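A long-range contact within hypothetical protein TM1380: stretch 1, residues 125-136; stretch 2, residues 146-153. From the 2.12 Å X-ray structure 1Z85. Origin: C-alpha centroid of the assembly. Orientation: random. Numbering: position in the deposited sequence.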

# COMPACT_ATOMS: atom_id res chain seq x y z
N GLU B 125 -20.93 12.67 -0.36
CA GLU B 125 -21.03 13.14 -1.73
C GLU B 125 -19.62 13.35 -2.18
O GLU B 125 -18.73 13.52 -1.36
N ILE B 126 -19.44 13.39 -3.49
CA ILE B 126 -18.17 13.74 -4.12
C ILE B 126 -18.37 14.84 -5.15
O ILE B 126 -19.39 14.84 -5.89
N SER B 127 -17.42 15.77 -5.18
CA SER B 127 -17.29 16.74 -6.28
C SER B 127 -16.46 16.11 -7.42
O SER B 127 -15.27 15.80 -7.25
N LEU B 128 -17.08 15.90 -8.56
CA LEU B 128 -16.42 15.31 -9.69
C LEU B 128 -15.27 16.15 -10.18
O LEU B 128 -14.26 15.63 -10.62
N ASP B 129 -15.35 17.47 -10.05
CA ASP B 129 -14.20 18.31 -10.38
C ASP B 129 -13.02 18.11 -9.44
O ASP B 129 -11.86 18.19 -9.88
N LYS B 130 -13.29 17.83 -8.17
CA LYS B 130 -12.23 17.55 -7.22
C LYS B 130 -11.58 16.24 -7.55
O LYS B 130 -10.36 16.14 -7.51
N ALA B 131 -12.37 15.24 -7.91
CA ALA B 131 -11.84 13.93 -8.25
C ALA B 131 -10.91 14.02 -9.49
O ALA B 131 -9.80 13.47 -9.50
N LYS B 132 -11.31 14.79 -10.47
CA LYS B 132 -10.45 15.07 -11.62
C LYS B 132 -9.13 15.74 -11.27
O LYS B 132 -8.10 15.47 -11.89
N ILE B 133 -9.14 16.66 -10.33
CA ILE B 133 -7.85 17.20 -9.87
C ILE B 133 -6.95 16.13 -9.23
O ILE B 133 -5.73 16.16 -9.36
N VAL B 134 -7.55 15.19 -8.49
CA VAL B 134 -6.76 14.17 -7.80
C VAL B 134 -6.16 13.29 -8.88
O VAL B 134 -4.99 12.93 -8.81
N VAL B 135 -6.97 12.91 -9.86
CA VAL B 135 -6.49 12.17 -11.04
C VAL B 135 -5.36 12.89 -11.80
O VAL B 135 -4.31 12.33 -12.10
N ARG B 136 -5.59 14.15 -12.10
CA ARG B 136 -4.57 14.94 -12.76
C ARG B 136 -3.26 14.92 -11.96
O ARG B 136 -2.22 14.66 -12.49
N LEU B 146 -2.48 9.12 -20.63
CA LEU B 146 -3.90 8.90 -20.87
C LEU B 146 -4.54 8.70 -19.51
O LEU B 146 -4.31 7.70 -18.86
N PHE B 147 -5.33 9.67 -19.06
CA PHE B 147 -5.84 9.68 -17.69
C PHE B 147 -7.03 8.72 -17.66
O PHE B 147 -7.72 8.62 -18.67
N PRO B 148 -7.32 8.05 -16.50
CA PRO B 148 -8.61 7.38 -16.37
C PRO B 148 -9.77 8.38 -16.46
O PRO B 148 -9.63 9.53 -16.04
N LYS B 149 -10.88 7.90 -17.00
CA LYS B 149 -12.11 8.65 -17.01
C LYS B 149 -12.76 8.48 -15.65
O LYS B 149 -12.48 7.52 -14.97
N VAL B 150 -13.60 9.45 -15.25
CA VAL B 150 -14.40 9.39 -14.01
C VAL B 150 -15.87 9.60 -14.36
O VAL B 150 -16.19 10.38 -15.23
N SER B 151 -16.75 8.82 -13.72
CA SER B 151 -18.18 8.87 -13.93
C SER B 151 -18.88 8.61 -12.59
O SER B 151 -18.26 8.11 -11.61
N PHE B 152 -20.15 8.98 -12.54
CA PHE B 152 -21.03 8.55 -11.47
C PHE B 152 -21.66 7.23 -11.91
O PHE B 152 -21.75 6.94 -13.10
N LEU B 153 -22.07 6.41 -10.95
CA LEU B 153 -22.73 5.13 -11.26
C LEU B 153 -23.99 5.07 -10.41
O LEU B 153 -23.90 5.15 -9.17

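The helix 128-136 runs nearly antiparallel to the strand 149-152, with 156° between their N-to-C directions and a closest approach of 9.4 Å between the axes. That spacing leaves room for one layer of side chains, and the contact they make buries 489 Å², both sides summed. No hydrogen bond crosses between the stretches, so the packing rests on van der Waals contact.

Aliphatic contacts form the centre. Val150, in the m rotamer, points toward the helix and uses both of its methyl groups: CG2 lies 4.0 Å from Leu128 CG, and CG1 lies 4.1 Å from Val135 CG2. Leu128 and Val135 are seven residues apart, about two helical turns, and so project from the same side of the helix, where Val150 fits between them. Ala131, one turn before Val135, also points toward the strand, but its short side chain stays back, with CB 5.0 Å from Val150 CG1. Val135, in the t rotamer, turns its other methyl to the residues preceding the strand, with CG1 4.0 Å from both Phe147 CB and Pro148 CD.

Aromatic contacts lie toward the two ends. Phe152 (chi1 m) leaves its backbone sideways, yet its ring comes back against stretch 1. Leu128, with chi1 between wells at -148° and chi2 p, places CD1 over one face of this ring in a CH-pi contact, 4.0 Å from the centroid and 19° off the ring normal; the same CD1 is 3.7 Å from Phe152 CZ. Ile126, t at both chi angles, meets the ring at its edge, with CG2 4.0 Å from Phe152 CE1. At the other end, Phe147 (chi1 m) extends its ring along the last helical residue of stretch 1: Phe147 CE2 lies 3.9 Å from Arg136 CA and 4.2 Å from Arg136 CG. Arg136 itself points away, and its NH1 and NH2 are hydrogen-bonded elsewhere in the structure.

Polar groups stay at the margins. Lys132 starts sideways, but its long chain carries NZ to 3.7 Å from Val150 CG2, an approach to a methyl group rather than to a polar partner. Lys149 and Ser151 point away from the helix, alternating with the inward Val150 as expected for a strand. Ser127 also points away and serves the helix instead: at the N-cap, its OG accepts a weak hydrogen bond from Lys130 N at 3.4 Å, helping to satisfy a backbone amide in the first turn.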

# COMPACT_ATOMS: atom_id res chain seq x y z
CB GLU B 125 -21.80 14.47 -1.82
CG GLU B 125 -23.28 14.49 -1.31
CD GLU B 125 -24.30 13.64 -2.18
OE1 GLU B 125 -24.14 13.50 -3.40
OE2 GLU B 125 -25.30 13.11 -1.61
CB ILE B 126 -17.46 12.51 -4.76
CG1 ILE B 126 -16.04 12.85 -5.22
CG2 ILE B 126 -18.21 11.91 -5.90
CD1 ILE B 126 -15.26 11.59 -5.48
CB SER B 127 -16.60 18.01 -5.82
OG SER B 127 -16.27 18.85 -6.97
CB LEU B 128 -17.42 15.04 -10.81
CG LEU B 128 -17.14 13.83 -11.67
CD1 LEU B 128 -17.39 12.54 -10.88
CD2 LEU B 128 -17.98 13.90 -12.94
CB ASP B 129 -14.63 19.79 -10.39
CG ASP B 129 -15.47 20.15 -11.62
OD1 ASP B 129 -15.71 19.30 -12.53
OD2 ASP B 129 -15.92 21.31 -11.69
CB LYS B 130 -12.73 17.57 -5.76
CG LYS B 130 -11.59 17.62 -4.65
CD LYS B 130 -12.15 17.82 -3.21
CE LYS B 130 -12.95 19.15 -3.02
NZ LYS B 130 -14.49 19.06 -2.92
CB ALA B 131 -12.96 12.98 -8.48
CB LYS B 132 -11.18 15.95 -12.62
CG LYS B 132 -12.41 15.30 -13.29
CD LYS B 132 -13.05 16.27 -14.31
CE LYS B 132 -14.44 15.78 -14.78
NZ LYS B 132 -14.33 14.70 -15.81
CB ILE B 133 -8.07 18.39 -8.91
CG1 ILE B 133 -8.65 19.57 -9.70
CG2 ILE B 133 -6.76 18.84 -8.21
CD1 ILE B 133 -9.20 20.64 -8.83
CB VAL B 134 -7.64 13.28 -6.84
CG1 VAL B 134 -6.81 12.15 -6.25
CG2 VAL B 134 -8.23 14.08 -5.70
CB VAL B 135 -7.66 11.90 -12.02
CG1 VAL B 135 -7.13 11.47 -13.38
CG2 VAL B 135 -8.60 10.87 -11.40
CB ARG B 136 -5.07 16.37 -12.92
CG ARG B 136 -4.10 17.27 -13.63
CD ARG B 136 -4.10 18.67 -13.07
NE ARG B 136 -5.36 19.32 -13.39
CZ ARG B 136 -5.52 20.62 -13.60
NH1 ARG B 136 -4.50 21.48 -13.54
NH2 ARG B 136 -6.73 21.05 -13.90
CB LEU B 146 -4.13 7.69 -21.80
CG LEU B 146 -5.61 7.31 -22.04
CD1 LEU B 146 -6.42 8.38 -22.79
CD2 LEU B 146 -5.75 6.00 -22.78
CB PHE B 147 -6.33 11.11 -17.31
CG PHE B 147 -5.23 12.16 -17.14
CD1 PHE B 147 -3.89 11.88 -17.33
CD2 PHE B 147 -5.57 13.46 -16.82
CE1 PHE B 147 -2.91 12.86 -17.20
CE2 PHE B 147 -4.58 14.46 -16.67
CZ PHE B 147 -3.27 14.16 -16.85
CB PRO B 148 -8.57 6.75 -14.97
CG PRO B 148 -7.56 7.54 -14.22
CD PRO B 148 -6.55 7.94 -15.26
CB LYS B 149 -13.07 8.10 -18.08
CG LYS B 149 -12.50 7.82 -19.46
CD LYS B 149 -11.79 9.00 -20.11
CE LYS B 149 -11.39 8.66 -21.58
NZ LYS B 149 -10.37 9.59 -22.18
CB VAL B 150 -13.93 10.41 -12.93
CG1 VAL B 150 -12.45 10.11 -12.49
CG2 VAL B 150 -14.09 11.83 -13.42
CB SER B 151 -18.58 7.78 -14.91
OG SER B 151 -17.88 7.90 -16.14
CB PHE B 152 -22.14 9.55 -11.19
CG PHE B 152 -21.66 10.89 -10.70
CD1 PHE B 152 -21.14 11.02 -9.42
CD2 PHE B 152 -21.80 12.05 -11.50
CE1 PHE B 152 -20.74 12.24 -8.95
CE2 PHE B 152 -21.39 13.29 -11.02
CZ PHE B 152 -20.84 13.38 -9.74
CB LEU B 153 -21.79 3.96 -10.89
CG LEU B 153 -22.41 2.57 -11.13
CD1 LEU B 153 -22.61 2.33 -12.61
CD2 LEU B 153 -21.63 1.45 -10.50